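Local coordinates for protein EvdO2 (PDB 4XAB) that probably catalyses an oxidative cyclization in orthosomycin biosynthesis, as a metal-dependent oxygenase of the phytanoyl-CoA dioxygenase family with a double-stranded beta-helix fold, at residues I75-K80 against E110-A115; L102-E107 against R140-S145; C159-P164 against P214-P219. One frame throughout, in Å; residues are numbered along the deposited sequence.

Contact 1 of 3, residues I75-K80 against E110-A115; sequences IIKPEK and EFYGHA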
# COMPACT_ATOMS: atom_id res chain seq x y z
N ILE A 75 -2.57 3.80 10.04
CA ILE A 75 -2.19 5.16 10.41
C ILE A 75 -1.71 5.91 9.18
O ILE A 75 -0.71 5.54 8.57
CB ILE A 75 -1.08 5.15 11.48
CG1 ILE A 75 -1.55 4.40 12.73
CG2 ILE A 75 -0.67 6.56 11.82
CD1 ILE A 75 -0.44 4.04 13.68
N ILE A 76 -2.44 6.94 8.78
CA ILE A 76 -2.01 7.76 7.66
C ILE A 76 -0.90 8.70 8.15
O ILE A 76 -1.00 9.28 9.23
CB ILE A 76 -3.17 8.56 7.04
CG1 ILE A 76 -2.68 9.41 5.86
CG2 ILE A 76 -3.85 9.44 8.08
CD1 ILE A 76 -2.00 8.59 4.78
N LYS A 77 0.16 8.81 7.36
CA LYS A 77 1.32 9.64 7.70
C LYS A 77 1.87 9.38 9.11
O LYS A 77 1.93 10.30 9.93
CB LYS A 77 0.98 11.12 7.52
CG LYS A 77 0.77 11.49 6.07
CD LYS A 77 0.26 12.92 5.91
CE LYS A 77 0.15 13.28 4.44
NZ LYS A 77 -0.70 14.49 4.21
N PRO A 78 2.32 8.14 9.37
CA PRO A 78 2.87 7.82 10.69
C PRO A 78 4.14 8.62 10.99
O PRO A 78 4.54 8.73 12.16
CB PRO A 78 3.18 6.33 10.58
CG PRO A 78 3.42 6.11 9.12
CD PRO A 78 2.42 7.00 8.45
N GLU A 79 4.74 9.20 9.96
CA GLU A 79 5.93 10.02 10.12
C GLU A 79 5.66 11.26 10.97
O GLU A 79 6.59 11.93 11.41
CB GLU A 79 6.48 10.43 8.75
CG GLU A 79 5.52 11.23 7.88
CD GLU A 79 4.72 10.35 6.93
OE1 GLU A 79 4.50 9.17 7.25
OE2 GLU A 79 4.30 10.86 5.86
N LYS A 80 4.38 11.57 11.21
CA LYS A 80 4.02 12.64 12.14
C LYS A 80 4.37 12.24 13.57
O LYS A 80 4.84 13.06 14.36
CB LYS A 80 2.52 12.95 12.07
CG LYS A 80 2.05 13.57 10.76
CD LYS A 80 0.54 13.81 10.81
CE LYS A 80 0.01 14.39 9.51
NZ LYS A 80 -1.48 14.46 9.52
N GLU A 110 6.59 14.26 -4.70
CA GLU A 110 5.92 14.41 -3.41
C GLU A 110 5.75 13.04 -2.79
O GLU A 110 5.69 12.04 -3.51
CB GLU A 110 4.57 15.11 -3.59
CG GLU A 110 4.72 16.55 -4.04
CD GLU A 110 3.40 17.18 -4.41
OE1 GLU A 110 2.38 16.88 -3.75
OE2 GLU A 110 3.38 17.98 -5.37
N PHE A 111 5.66 12.98 -1.47
CA PHE A 111 5.60 11.68 -0.81
C PHE A 111 4.91 11.73 0.54
O PHE A 111 4.79 12.79 1.16
CB PHE A 111 7.01 11.10 -0.65
CG PHE A 111 7.99 12.06 -0.04
CD1 PHE A 111 8.82 12.84 -0.84
CD2 PHE A 111 8.08 12.21 1.34
CE1 PHE A 111 9.72 13.73 -0.28
CE2 PHE A 111 8.97 13.11 1.90
CZ PHE A 111 9.79 13.87 1.09
N TYR A 112 4.46 10.57 0.99
CA TYR A 112 4.00 10.41 2.36
C TYR A 112 4.02 8.94 2.74
O TYR A 112 4.15 8.05 1.88
CB TYR A 112 2.59 11.00 2.54
CG TYR A 112 1.53 10.34 1.68
CD1 TYR A 112 1.26 10.81 0.40
CD2 TYR A 112 0.79 9.26 2.16
CE1 TYR A 112 0.30 10.21 -0.39
CE2 TYR A 112 -0.17 8.66 1.37
CZ TYR A 112 -0.42 9.14 0.11
OH TYR A 112 -1.38 8.55 -0.68
N GLY A 113 3.90 8.67 4.03
CA GLY A 113 3.95 7.32 4.55
C GLY A 113 2.56 6.82 4.92
O GLY A 113 1.62 7.60 5.05
N HIS A 114 2.44 5.52 5.11
CA HIS A 114 1.17 4.92 5.47
C HIS A 114 1.47 3.60 6.18
O HIS A 114 2.17 2.75 5.64
CB HIS A 114 0.29 4.73 4.22
CG HIS A 114 -1.04 4.11 4.49
ND1 HIS A 114 -1.78 3.48 3.51
CD2 HIS A 114 -1.78 4.03 5.62
CE1 HIS A 114 -2.91 3.03 4.03
NE2 HIS A 114 -2.93 3.35 5.31
N ALA A 115 0.95 3.44 7.40
CA ALA A 115 1.21 2.24 8.19
C ALA A 115 -0.04 1.39 8.27
O ALA A 115 -1.14 1.91 8.48
CB ALA A 115 1.70 2.61 9.57
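Two rings on one face of the sheet, those of Tyr112 and His114, and the carboxylate of Glu79 are the flat groups of this contact. The imidazole of His114 has the carbonyl oxygen of Ile75 at its edge and in its plane, 3.5 Å from CD2, while NE2 turns to Gln74 in a hydrogen bond. The phenol of Tyr112 is met obliquely by the CD1 methyl of Ile76, 3.9 Å from CE2, and the extended chain of Lys77 crosses this tyrosine at about a right angle, its CE lying against CB. The carboxylate of Glu79 reaches the backbone from a bent chain, with CG in the crowded position between N and the carbonyl carbon (chi1 60°).

Strands 74-76 and 110-118 run antiparallel here in the major sheet of the double-stranded beta-helix. Ile75 and Ala115 form a hydrogen-bonded pair, the N of Ile75 giving to the O of Ala115 at 2.8 Å and the N of Ala115 returning to the O of Ile75 with an N-H...O angle of 178°. Ile76 and His114 follow as a non-hydrogen-bonded pair. The chain then turns off: Lys77 N still donates a hydrogen bond to Gly113 O at 3.0 Å, but with the donor well above the carbonyl plane. Pro78 lays CG on the Ala115 methyl, on the face shared with Ile75, and helix 32-45 covers that side through Leu45 and Tyr42.

Where strand pairing ends, Glu79 OE2 takes the N-H of Gly113 on its syn lone pair at 2.9 Å. A side-chain carboxylate thus supplies the acceptor to strand 110-118 from within the turn that follows strand 74-76, and the amide dipole would be expected to favour its ionised form.

Contact 2 of 3, residues L102-E107 against R140-S145; sequences LDMAEE and RRRGLS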
# COMPACT_ATOMS: atom_id res chain seq x y z
N LEU A 102 9.78 5.85 -12.19
CA LEU A 102 8.90 6.86 -12.77
C LEU A 102 9.60 7.76 -13.79
O LEU A 102 8.95 8.57 -14.44
CB LEU A 102 8.30 7.75 -11.67
CG LEU A 102 7.39 7.08 -10.64
CD1 LEU A 102 7.14 8.03 -9.49
CD2 LEU A 102 6.07 6.68 -11.27
N ASP A 103 10.91 7.60 -13.94
CA ASP A 103 11.72 8.49 -14.78
C ASP A 103 11.54 9.95 -14.39
O ASP A 103 11.37 10.82 -15.25
CB ASP A 103 11.38 8.30 -16.26
CG ASP A 103 11.90 7.00 -16.81
OD1 ASP A 103 13.10 6.72 -16.61
OD2 ASP A 103 11.11 6.27 -17.43
N MET A 104 11.58 10.20 -13.09
CA MET A 104 11.45 11.55 -12.55
C MET A 104 12.54 11.82 -11.54
O MET A 104 12.94 10.92 -10.80
CB MET A 104 10.10 11.73 -11.89
CG MET A 104 8.95 11.66 -12.83
SD MET A 104 7.44 11.79 -11.89
CE MET A 104 7.75 13.28 -10.95
N ALA A 105 13.02 13.06 -11.50
CA ALA A 105 14.01 13.46 -10.50
C ALA A 105 13.43 13.29 -9.12
O ALA A 105 12.25 13.55 -8.90
CB ALA A 105 14.46 14.92 -10.73
N GLU A 106 14.26 12.87 -8.17
CA GLU A 106 13.82 12.67 -6.79
C GLU A 106 13.20 13.94 -6.21
O GLU A 106 12.24 13.90 -5.45
CB GLU A 106 15.00 12.21 -5.93
CG GLU A 106 15.52 10.84 -6.34
CD GLU A 106 16.61 10.32 -5.43
OE1 GLU A 106 16.60 10.67 -4.24
OE2 GLU A 106 17.46 9.55 -5.91
N GLU A 107 13.77 15.08 -6.60
CA GLU A 107 13.31 16.39 -6.13
C GLU A 107 11.91 16.75 -6.62
O GLU A 107 11.27 17.63 -6.07
CB GLU A 107 14.30 17.47 -6.56
CG GLU A 107 15.69 17.34 -5.96
CD GLU A 107 16.61 16.41 -6.74
OE1 GLU A 107 16.13 15.70 -7.65
OE2 GLU A 107 17.82 16.39 -6.45
N ARG A 140 -4.27 14.96 -12.69
CA ARG A 140 -3.59 13.69 -12.89
C ARG A 140 -2.21 13.74 -12.26
O ARG A 140 -1.49 14.71 -12.40
CB ARG A 140 -3.50 13.36 -14.39
CG ARG A 140 -2.93 11.98 -14.70
CD ARG A 140 -2.91 11.71 -16.19
NE ARG A 140 -2.25 10.44 -16.52
CZ ARG A 140 -0.95 10.33 -16.80
NH1 ARG A 140 -0.17 11.40 -16.78
NH2 ARG A 140 -0.43 9.14 -17.09
N ARG A 141 -1.85 12.68 -11.54
CA ARG A 141 -0.49 12.56 -11.03
C ARG A 141 0.06 11.24 -11.51
O ARG A 141 -0.67 10.25 -11.54
CB ARG A 141 -0.46 12.58 -9.50
CG ARG A 141 -0.87 13.90 -8.84
CD ARG A 141 -0.90 13.67 -7.33
NE ARG A 141 -1.44 14.80 -6.58
CZ ARG A 141 -0.69 15.74 -6.02
NH1 ARG A 141 0.63 15.72 -6.14
NH2 ARG A 141 -1.27 16.73 -5.34
N ARG A 142 1.33 11.22 -11.91
CA ARG A 142 2.04 9.96 -12.06
C ARG A 142 2.53 9.53 -10.69
O ARG A 142 2.90 10.37 -9.87
CB ARG A 142 3.21 10.09 -13.04
CG ARG A 142 2.77 10.52 -14.42
CD ARG A 142 3.68 9.98 -15.50
NE ARG A 142 4.99 10.62 -15.50
CZ ARG A 142 6.13 9.98 -15.27
NH1 ARG A 142 6.14 8.68 -15.04
NH2 ARG A 142 7.27 10.65 -15.31
N GLY A 143 2.53 8.25 -10.41
CA GLY A 143 2.97 7.86 -9.09
C GLY A 143 2.94 6.39 -8.83
O GLY A 143 2.46 5.59 -9.65
N LEU A 144 3.44 6.02 -7.66
CA LEU A 144 3.45 4.63 -7.28
C LEU A 144 3.50 4.50 -5.77
O LEU A 144 3.67 5.49 -5.04
CB LEU A 144 4.63 3.90 -7.94
CG LEU A 144 6.06 4.47 -7.79
CD1 LEU A 144 6.60 4.31 -6.37
CD2 LEU A 144 7.01 3.78 -8.76
N SER A 145 3.33 3.27 -5.32
CA SER A 145 3.41 2.91 -3.91
C SER A 145 4.46 1.83 -3.71
O SER A 145 4.55 0.92 -4.52
CB SER A 145 2.07 2.39 -3.39
OG SER A 145 1.10 3.42 -3.43
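Helix 89-102 packs here against strand 139-149 of the double-stranded beta-helix, and the contact is made at the helix's C-terminal end. Asp103, with positive phi, is the first residue to leave the helical conformation. Leu102 and Leu144 cross obliquely, CG of Leu102 lying 3.8 Å from CD2 of Leu144, while CD2 of Leu102 rests on the backbone of Gly143. Leu144 carries CG in the crowded position between N and the carbonyl carbon, and Ala98 and Phe101 of the same helix also touch it.

On the outer side of this apolar pair Arg142 bends at chi3 (-71°), bringing its guanidinium end-on to the last turn of the helix. Met104 crosses the arginine obliquely, with CG 3.2 Å from NH2 of Arg142 and SD over one guanidinium face. The guanidinium, set at the carbonyl end of helix 89-102, would be expected to interact favourably with the helix dipole; the carboxylate of Asp103 turns instead to Arg15 and Arg19. NH2 and NH1 of Arg142 both donate hydrogen bonds to Leu102 O, at 2.8 Å and 2.9 Å, noticeably bent (N-H...O 145° and 141°) although the oxygen lies in the guanidinium plane.

Contact 3 of 3, residues C159-P164 against P214-P219; sequences CLHYLP and PHYAGP. With NI (nickel (II) ion), chain B.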
# COMPACT_ATOMS: atom_id res chain seq x y z
N CYS A 159 -1.17 -11.16 1.62
CA CYS A 159 -0.28 -10.46 0.69
C CYS A 159 -1.11 -9.86 -0.45
O CYS A 159 -2.29 -10.16 -0.59
CB CYS A 159 0.79 -11.41 0.14
SG CYS A 159 0.18 -12.60 -1.07
N LEU A 160 -0.49 -8.99 -1.23
CA LEU A 160 -1.16 -8.34 -2.35
C LEU A 160 -1.21 -9.24 -3.58
O LEU A 160 -0.31 -10.05 -3.80
CB LEU A 160 -0.46 -7.02 -2.72
CG LEU A 160 -0.46 -5.98 -1.59
CD1 LEU A 160 0.10 -4.65 -2.03
CD2 LEU A 160 -1.86 -5.81 -1.06
N HIS A 161 -2.26 -9.06 -4.35
CA HIS A 161 -2.44 -9.69 -5.65
C HIS A 161 -2.66 -8.57 -6.65
O HIS A 161 -3.32 -7.58 -6.33
CB HIS A 161 -3.66 -10.61 -5.67
CG HIS A 161 -3.67 -11.66 -4.61
ND1 HIS A 161 -3.86 -13.00 -4.89
CD2 HIS A 161 -3.59 -11.57 -3.26
CE1 HIS A 161 -3.86 -13.69 -3.76
NE2 HIS A 161 -3.69 -12.85 -2.76
N TYR A 162 -2.15 -8.74 -7.86
CA TYR A 162 -2.29 -7.72 -8.91
C TYR A 162 -2.94 -8.22 -10.18
O TYR A 162 -2.89 -9.41 -10.48
CB TYR A 162 -0.93 -7.15 -9.27
CG TYR A 162 -0.24 -6.43 -8.16
CD1 TYR A 162 0.82 -7.01 -7.49
CD2 TYR A 162 -0.64 -5.16 -7.79
CE1 TYR A 162 1.47 -6.34 -6.48
CE2 TYR A 162 -0.02 -4.49 -6.78
CZ TYR A 162 1.04 -5.09 -6.12
OH TYR A 162 1.68 -4.40 -5.11
N LEU A 163 -3.52 -7.30 -10.96
CA LEU A 163 -3.91 -7.60 -12.33
C LEU A 163 -2.84 -7.08 -13.27
O LEU A 163 -2.78 -5.88 -13.53
CB LEU A 163 -5.26 -6.95 -12.68
CG LEU A 163 -5.72 -7.32 -14.09
CD1 LEU A 163 -6.21 -8.75 -14.11
CD2 LEU A 163 -6.80 -6.37 -14.61
N PRO A 164 -1.98 -7.98 -13.78
CA PRO A 164 -0.87 -7.54 -14.64
C PRO A 164 -1.36 -6.77 -15.85
O PRO A 164 -2.28 -7.22 -16.54
CB PRO A 164 -0.21 -8.86 -15.08
CG PRO A 164 -0.59 -9.85 -14.02
CD PRO A 164 -1.99 -9.45 -13.60
N PRO A 214 -4.64 -2.51 -10.74
CA PRO A 214 -5.61 -3.08 -9.79
C PRO A 214 -4.94 -4.04 -8.82
O PRO A 214 -4.05 -4.81 -9.22
CB PRO A 214 -6.61 -3.83 -10.70
CG PRO A 214 -6.44 -3.20 -12.06
CD PRO A 214 -4.96 -2.87 -12.14
N HIS A 215 -5.32 -3.96 -7.55
CA HIS A 215 -4.79 -4.90 -6.57
C HIS A 215 -5.82 -5.27 -5.52
O HIS A 215 -6.82 -4.59 -5.34
CB HIS A 215 -3.51 -4.37 -5.91
CG HIS A 215 -3.62 -2.97 -5.38
ND1 HIS A 215 -3.61 -1.86 -6.20
CD2 HIS A 215 -3.71 -2.50 -4.12
CE1 HIS A 215 -3.72 -0.77 -5.46
NE2 HIS A 215 -3.76 -1.12 -4.19
N TYR A 216 -5.53 -6.37 -4.83
CA TYR A 216 -6.43 -6.99 -3.86
C TYR A 216 -5.56 -7.56 -2.76
O TYR A 216 -4.42 -7.94 -3.03
CB TYR A 216 -7.26 -8.09 -4.54
CG TYR A 216 -7.81 -9.16 -3.65
CD1 TYR A 216 -7.05 -10.28 -3.30
CD2 TYR A 216 -9.12 -9.09 -3.20
CE1 TYR A 216 -7.57 -11.26 -2.49
CE2 TYR A 216 -9.65 -10.07 -2.40
CZ TYR A 216 -8.87 -11.15 -2.05
OH TYR A 216 -9.41 -12.13 -1.26
N ALA A 217 -6.06 -7.60 -1.54
CA ALA A 217 -5.36 -8.33 -0.48
C ALA A 217 -6.33 -9.25 0.23
O ALA A 217 -7.43 -8.84 0.58
CB ALA A 217 -4.70 -7.38 0.51
N GLY A 218 -5.90 -10.48 0.46
CA GLY A 218 -6.75 -11.44 1.14
C GLY A 218 -6.82 -11.16 2.63
O GLY A 218 -6.12 -10.29 3.15
N PRO A 219 -7.69 -11.89 3.32
CA PRO A 219 -7.77 -11.80 4.78
C PRO A 219 -6.51 -12.36 5.43
O PRO A 219 -5.76 -13.09 4.78
CB PRO A 219 -8.99 -12.66 5.11
CG PRO A 219 -9.04 -13.66 4.00
CD PRO A 219 -8.65 -12.87 2.78
NI NI B . -4.38 0.26 -2.78
O HOH W 1 -3.77 -12.54 -0.11
O HOH W 2 -2.46 0.70 -2.37
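Strands 160-162 and 215-217 are antiparallel neighbours in the smaller sheet of the double-stranded beta-helix, and His215 on the second is a nickel ligand. His161 and Tyr216 are the hydrogen-bonded pair: His161 N gives to Tyr216 O at 2.8 Å, and Tyr216 N gives to His161 O. Beyond them Leu163 N donates to Pro214 O from above the carbonyl plane.

One face of the sheet carries His161 and Tyr216, whose rings form a T-shaped pair, the tyrosine edge directed at the imidazole face with planes at 78° and CD1 of Tyr216 3.7 Å from CD2 of His161. A water in the plane of the imidazole hydrogen-bonds to His161 NE2, donates to Cys159 O and accepts from Gly218 N, joining the two segments where the strands end.

On the other face, that of the metal, Tyr162 lies alongside His215, its CD2 3.5 Å from CB of His215, and its hydroxyl is hydrogen-bonded to His209 ND1. CD2 of Leu160 lies 3.6 Å from CB of Ala217. His215 has CG in the crowded position (chi1 50°), and its ND1 hydrogen-bonds to Thr213 O, fixing the ring's rotation while NE2 binds nickel at 2.1 Å. Nickel probably occupies the place of the catalytic iron, and His215, with His129 and Asp131, completes the two-histidine, one-carboxylate facial triad typical of the non-haem iron oxygenases of this fold.

How the contacts relate
The three contacts sample different parts of one double-stranded beta-helix. Contacts 1 and 2 both reach the major sheet, their centres about 17 Å apart, and touch directly through a salt bridge in which Glu110 OE1 lies 3.2 Å from Arg141 NH1. Their segments also alternate along the chain. Contact 3 belongs to the smaller sheet, its centre about 21 Å from that of contact 1 and about 22 Å from that of contact 2, and touches neither. It alone supplies a metal ligand. The side chain of His114 in contact 1 comes to about 7 Å from the nickel, whereas that of Leu144 in contact 2 stays about 11 Å away, in the packing between helix and sheet.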